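Local coordinates for protein peptidoglycan D,D-transpeptidase FtsI (Yersinia pestis, PDB 6SYN) that probably cross-links peptidoglycan as a class B penicillin-binding protein of the cell-division machinery, through a transpeptidase domain that binds a beta-lactam-derived ligand, at residues 278-282 and 283-287. Numbering follows the deposited sequence.
Sequences PYFVN and GHQIK
Ile286 packs against both Tyr279 and Val281 on the face of a short hairpin turned toward the domain, where Val281 and Ile286 are buried. Ile286 CG1 lies 3.7 Å from Val281 CG2, and Ile286 CB 3.9 Å from Tyr279 CE1; the Tyr279 and Ile286 side chains run side by side and point the same way. Tyr279 reaches this position with CG between its backbone N and carbonyl carbon (chi1 80°). Tyr279 and Ile286 rest on Val307 of helix 306-314, where the phenol is pinned by a hydrogen bond between Tyr279 OH and Ser310 OG and by a cation-pi contact with Lys311, while Val281 and Ile286 meet Asp354 and Ile355, respectively, of helix 354-360.

Four backbone hydrogen bonds define a beta hairpin with a two-residue loop, Asn282-Gly283, closed by a type I' turn from Val281 to His284, with both loop residues at positive phi. Tyr279 pairs with Ile286, and Ile286 N donates to Tyr279 O at 3.0 Å. Next to the turn, Val281 N reaches His284 O nearly straight (N-H...O 167°), whereas the return bond from His284 N approaches Val281 O from above the carbonyl plane. The hairpin belongs to the transpeptidase domain, and the Ile286 side chain is about 8 Å from the bound beta-lactam-derived ligand.

The opposite face, carrying Phe280 and Gln285, is exposed, and across the hairpin these two side chains meet mainly each other and the backbone. Gln285 stretches out, CG anti to its backbone N (chi1 -161°), passing CG over one face of the Phe280 ring; Phe280 CE1 is 3.7 Å from Gln285 CB. At the turn, Asn282 OD1 accepts a hydrogen bond from Ile355 N, tying the exposed tip to helix 354-360.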
ATOM      1  N   PRO A 278     -35.454  -2.853   3.800  1.00 13.94           N
ATOM      2  CA  PRO A 278     -35.127  -3.665   2.628  1.00 13.87           C
ATOM      3  C   PRO A 278     -36.115  -3.387   1.491  1.00 13.85           C
ATOM      4  O   PRO A 278     -37.285  -3.237   1.782  1.00 13.75           O
ATOM      5  CB  PRO A 278     -35.277  -5.110   3.121  1.00 14.00           C
ATOM      6  CG  PRO A 278     -35.117  -5.005   4.624  1.00 13.99           C
ATOM      7  CD  PRO A 278     -35.735  -3.673   4.989  1.00 13.86           C
ATOM      8  N   TYR A 279     -35.623  -3.284   0.253  1.00 13.96           N
ATOM      9  CA  TYR A 279     -36.456  -3.104  -0.966  1.00 13.92           C
ATOM     10  C   TYR A 279     -35.798  -3.832  -2.140  1.00 14.51           C
ATOM     11  O   TYR A 279     -34.679  -4.377  -1.974  1.00 14.40           O
ATOM     12  CB  TYR A 279     -36.711  -1.621  -1.243  1.00 13.63           C
ATOM     13  CG  TYR A 279     -35.596  -0.861  -1.917  1.00 13.39           C
ATOM     14  CD1 TYR A 279     -34.354  -0.718  -1.320  1.00 13.26           C
ATOM     15  CD2 TYR A 279     -35.799  -0.236  -3.139  1.00 13.17           C
ATOM     16  CE1 TYR A 279     -33.338   0.004  -1.927  1.00 13.17           C
ATOM     17  CE2 TYR A 279     -34.793   0.487  -3.762  1.00 13.14           C
ATOM     18  CZ  TYR A 279     -33.557   0.609  -3.153  1.00 13.23           C
ATOM     19  OH  TYR A 279     -32.563   1.327  -3.758  1.00 13.20           O
ATOM     20  N   PHE A 280     -36.497  -3.871  -3.278  1.00 14.94           N
ATOM     21  CA  PHE A 280     -36.079  -4.632  -4.482  1.00 15.20           C
ATOM     22  C   PHE A 280     -35.654  -3.657  -5.583  1.00 15.18           C
ATOM     23  O   PHE A 280     -36.259  -2.576  -5.753  1.00 15.02           O
ATOM     24  CB  PHE A 280     -37.169  -5.610  -4.931  1.00 15.48           C
ATOM     25  CG  PHE A 280     -37.252  -6.872  -4.105  1.00 15.74           C
ATOM     26  CD1 PHE A 280     -36.255  -7.832  -4.170  1.00 15.91           C
ATOM     27  CD2 PHE A 280     -38.330  -7.103  -3.260  1.00 15.99           C
ATOM     28  CE1 PHE A 280     -36.332  -8.991  -3.409  1.00 16.24           C
ATOM     29  CE2 PHE A 280     -38.406  -8.262  -2.500  1.00 16.02           C
ATOM     30  CZ  PHE A 280     -37.407  -9.204  -2.574  1.00 16.17           C
ATOM     31  N   VAL A 281     -34.588  -4.062  -6.273  1.00 15.40           N
ATOM     32  CA  VAL A 281     -33.957  -3.397  -7.446  1.00 15.39           C
ATOM     33  C   VAL A 281     -33.711  -4.508  -8.480  1.00 15.87           C
ATOM     34  O   VAL A 281     -32.835  -5.368  -8.228  1.00 15.67           O
ATOM     35  CB  VAL A 281     -32.672  -2.668  -7.003  1.00 14.99           C
ATOM     36  CG1 VAL A 281     -31.902  -2.053  -8.164  1.00 14.97           C
ATOM     37  CG2 VAL A 281     -32.976  -1.614  -5.949  1.00 14.86           C
ATOM     38  N   ASN A 282     -34.525  -4.550  -9.541  1.00 16.57           N
ATOM     39  CA  ASN A 282     -34.478  -5.580 -10.618  1.00 17.42           C
ATOM     40  C   ASN A 282     -34.694  -6.987 -10.037  1.00 18.36           C
ATOM     41  O   ASN A 282     -34.156  -7.956 -10.630  1.00 18.72           O
ATOM     42  CB  ASN A 282     -33.147  -5.577 -11.385  1.00 17.40           C
ATOM     43  CG  ASN A 282     -32.843  -4.302 -12.148  1.00 17.24           C
ATOM     44  OD1 ASN A 282     -31.681  -4.035 -12.458  1.00 17.28           O
ATOM     45  ND2 ASN A 282     -33.863  -3.527 -12.484  1.00 16.76           N
ATOM     46  N   GLY A 283     -35.426  -7.108  -8.923  1.00 19.41           N
ATOM     47  CA  GLY A 283     -35.741  -8.402  -8.283  1.00 20.42           C
ATOM     48  C   GLY A 283     -34.631  -8.916  -7.376  1.00 21.44           C
ATOM     49  O   GLY A 283     -34.773 -10.055  -6.883  1.00 21.97           O
ATOM     50  N   HIS A 284     -33.566  -8.129  -7.172  1.00 22.65           N
ATOM     51  CA  HIS A 284     -32.501  -8.357  -6.153  1.00 23.74           C
ATOM     52  C   HIS A 284     -32.802  -7.495  -4.915  1.00 24.25           C
ATOM     53  O   HIS A 284     -33.133  -6.301  -5.091  1.00 24.18           O
ATOM     54  CB  HIS A 284     -31.107  -8.038  -6.723  1.00 24.26           C
ATOM     55  CG  HIS A 284     -30.686  -8.894  -7.875  1.00 24.91           C
ATOM     56  ND1 HIS A 284     -30.469  -8.372  -9.141  1.00 24.67           N
ATOM     57  CD2 HIS A 284     -30.429 -10.218  -7.962  1.00 24.54           C
ATOM     58  CE1 HIS A 284     -30.102  -9.338  -9.954  1.00 24.56           C
ATOM     59  NE2 HIS A 284     -30.071 -10.481  -9.256  1.00 24.63           N
ATOM     60  N   GLN A 285     -32.698  -8.070  -3.713  1.00 24.41           N
ATOM     61  CA  GLN A 285     -32.965  -7.368  -2.426  1.00 24.90           C
ATOM     62  C   GLN A 285     -31.725  -6.564  -2.011  1.00 24.66           C
ATOM     63  O   GLN A 285     -30.669  -7.181  -1.805  1.00 24.47           O
ATOM     64  CB  GLN A 285     -33.342  -8.358  -1.317  1.00 25.00           C
ATOM     65  CG  GLN A 285     -34.064  -7.704  -0.142  1.00 24.93           C
ATOM     66  CD  GLN A 285     -34.344  -8.636   1.013  1.00 24.82           C
ATOM     67  OE1 GLN A 285     -35.147  -8.330   1.891  1.00 24.80           O
ATOM     68  NE2 GLN A 285     -33.675  -9.779   1.035  1.00 24.31           N
ATOM     69  N   ILE A 286     -31.850  -5.238  -1.899  1.00 24.74           N
ATOM     70  CA  ILE A 286     -30.873  -4.380  -1.167  1.00 24.79           C
ATOM     71  C   ILE A 286     -31.335  -4.350   0.291  1.00 25.05           C
ATOM     72  O   ILE A 286     -32.404  -3.769   0.549  1.00 24.78           O
ATOM     73  CB  ILE A 286     -30.765  -2.951  -1.742  1.00 24.59           C
ATOM     74  CG1 ILE A 286     -30.782  -2.905  -3.274  1.00 24.38           C
ATOM     75  CG2 ILE A 286     -29.539  -2.251  -1.174  1.00 24.60           C
ATOM     76  CD1 ILE A 286     -29.568  -3.506  -3.927  1.00 24.45           C
ATOM     77  N   LYS A 287     -30.592  -4.986   1.199  1.00 26.08           N
ATOM     78  CA  LYS A 287     -30.845  -4.876   2.659  1.00 27.12           C
ATOM     79  C   LYS A 287     -29.547  -4.482   3.367  1.00 26.46           C
ATOM     80  O   LYS A 287     -28.448  -4.718   2.814  1.00 26.37           O
ATOM     81  CB  LYS A 287     -31.466  -6.158   3.227  1.00 28.24           C
ATOM     82  CG  LYS A 287     -30.588  -7.402   3.213  1.00 29.36           C
ATOM     83  CD  LYS A 287     -30.961  -8.387   4.305  1.00 30.23           C
ATOM     84  CE  LYS A 287     -30.157  -9.670   4.266  1.00 30.64           C
ATOM     85  NZ  LYS A 287     -30.466 -10.535   5.429  1.00 31.05           N
TER